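Local coordinates for protein CSE1 (Thermus thermophilus, PDB 4AN8) that probably serves as a subunit of the Cascade ribonucleoprotein complex, which takes part in CRISPR adaptive immunity against viruses and plasmids, at residues F111-D116 with V252-E257. Numbering follows the deposited sequence.
Sequences FLQVAD and VRLLDE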
# COMPACT_ATOMS: atom_id res chain seq x y z
N PHE A 111 20.69 -7.84 -10.75
CA PHE A 111 19.25 -7.78 -10.56
C PHE A 111 18.73 -6.34 -10.37
O PHE A 111 19.18 -5.60 -9.48
CB PHE A 111 18.87 -8.69 -9.37
CG PHE A 111 17.40 -8.72 -9.09
CD1 PHE A 111 16.56 -9.54 -9.81
CD2 PHE A 111 16.86 -7.89 -8.12
CE1 PHE A 111 15.22 -9.55 -9.56
CE2 PHE A 111 15.52 -7.90 -7.87
CZ PHE A 111 14.70 -8.73 -8.59
N LEU A 112 17.80 -5.95 -11.23
CA LEU A 112 17.17 -4.62 -11.16
C LEU A 112 18.16 -3.45 -11.22
O LEU A 112 17.87 -2.36 -10.72
CB LEU A 112 16.29 -4.49 -9.91
CG LEU A 112 14.77 -4.50 -10.12
CD1 LEU A 112 14.31 -3.56 -11.25
CD2 LEU A 112 14.27 -5.89 -10.38
N GLN A 113 19.30 -3.65 -11.86
CA GLN A 113 20.36 -2.65 -11.85
C GLN A 113 20.93 -2.43 -13.26
O GLN A 113 20.50 -3.07 -14.21
CB GLN A 113 21.45 -3.05 -10.86
CG GLN A 113 20.95 -3.15 -9.43
CD GLN A 113 21.92 -3.90 -8.56
OE1 GLN A 113 22.98 -3.39 -8.23
NE2 GLN A 113 21.57 -5.12 -8.17
N VAL A 114 21.88 -1.51 -13.39
CA VAL A 114 22.47 -1.17 -14.68
C VAL A 114 23.95 -1.48 -14.58
O VAL A 114 24.67 -0.81 -13.83
CB VAL A 114 22.29 0.33 -15.01
CG1 VAL A 114 22.86 0.66 -16.41
CG2 VAL A 114 20.81 0.75 -14.90
N ALA A 115 24.40 -2.49 -15.32
CA ALA A 115 25.73 -3.03 -15.14
C ALA A 115 26.82 -2.02 -15.42
O ALA A 115 27.87 -2.07 -14.80
CB ALA A 115 25.93 -4.26 -16.02
N ASP A 116 26.57 -1.08 -16.33
CA ASP A 116 27.61 -0.15 -16.73
C ASP A 116 27.42 1.29 -16.26
O ASP A 116 28.00 2.22 -16.84
CB ASP A 116 27.84 -0.18 -18.25
CG ASP A 116 26.58 0.09 -19.04
OD1 ASP A 116 25.58 0.55 -18.45
OD2 ASP A 116 26.58 -0.15 -20.27
N VAL A 252 20.29 1.98 -11.12
CA VAL A 252 21.04 1.80 -9.89
C VAL A 252 22.09 0.76 -10.13
O VAL A 252 21.85 -0.23 -10.84
CB VAL A 252 20.14 1.31 -8.73
CG1 VAL A 252 20.99 1.00 -7.50
CG2 VAL A 252 19.05 2.33 -8.40
N ARG A 253 23.27 0.97 -9.56
CA ARG A 253 24.25 -0.11 -9.48
C ARG A 253 24.94 -0.12 -8.12
O ARG A 253 25.85 0.69 -7.87
CB ARG A 253 25.32 0.00 -10.56
CG ARG A 253 25.79 -1.36 -11.00
CD ARG A 253 27.28 -1.54 -10.85
NE ARG A 253 28.04 -0.60 -11.65
CZ ARG A 253 29.37 -0.54 -11.66
NH1 ARG A 253 30.08 -1.39 -10.92
NH2 ARG A 253 29.99 0.35 -12.41
N LEU A 254 24.49 -1.03 -7.26
CA LEU A 254 25.10 -1.18 -5.94
C LEU A 254 26.57 -1.53 -6.09
O LEU A 254 26.92 -2.37 -6.91
CB LEU A 254 24.39 -2.27 -5.16
CG LEU A 254 22.89 -2.10 -5.08
CD1 LEU A 254 22.28 -3.33 -4.42
CD2 LEU A 254 22.50 -0.80 -4.33
N LEU A 255 27.41 -0.89 -5.29
CA LEU A 255 28.84 -1.17 -5.31
C LEU A 255 29.22 -2.08 -4.11
O LEU A 255 28.93 -1.77 -2.96
CB LEU A 255 29.63 0.15 -5.27
CG LEU A 255 29.25 1.20 -6.33
CD1 LEU A 255 30.19 2.44 -6.30
CD2 LEU A 255 29.22 0.57 -7.72
N ASP A 256 29.88 -3.20 -4.41
CA ASP A 256 30.23 -4.18 -3.40
C ASP A 256 31.51 -3.77 -2.66
O ASP A 256 32.59 -3.69 -3.26
CB ASP A 256 30.40 -5.55 -4.08
CG ASP A 256 30.75 -6.67 -3.11
OD1 ASP A 256 30.76 -6.45 -1.88
OD2 ASP A 256 31.00 -7.80 -3.62
N GLU A 257 31.37 -3.49 -1.36
CA GLU A 257 32.51 -3.18 -0.49
C GLU A 257 33.34 -4.41 -0.14
O GLU A 257 34.40 -4.29 0.45
CB GLU A 257 32.03 -2.56 0.82
CG GLU A 257 31.28 -1.27 0.68
CD GLU A 257 32.16 -0.14 0.20
OE1 GLU A 257 32.88 0.43 1.04
OE2 GLU A 257 32.12 0.20 -1.02
O HOH W 1 18.59 -0.08 -12.27
O HOH W 2 25.61 -4.30 -8.73
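Val114 of the irregular loop 111-116 meets Val252 of strand 250-256 through the backbone: Val114 N donates to Val252 O at 2.9 Å, though the place of this oxygen is less certain. Of the CA atoms, those of Gln113 and Val252 lie nearest across the two segments, 4.9 Å apart. A water bridges Leu112 O and Val252 N.

The Gln113 side chain adds a second link along the strand. Its CG lies anti to the carbonyl carbon (chi1 -62°), and the chain beyond is extended, carrying the amide to Leu254. There Gln113 OE1 accepts from Leu254 N at 3.0 Å, with an N-H...O angle of 153°. Leu254 crosses the Gln113 side chain at about a right angle, with its CG 3.4 Å from OE1. The other amide branch turns back to its own loop: Gln113 NE2 donates to Phe111 O at 2.8 Å, in the plane of the amide, and also bonds Leu104 O.

Arg253 bends along the loop. Ala115 O lies over one guanidinium face and Leu255 CD2 over the opposite face, while NH2 bonds Leu117 O.

The strand's other edge pairs with strand 261-273. The Gln113 amide thus takes a place that a neighbouring strand's carbonyl could fill, its rotation fixed from both ends.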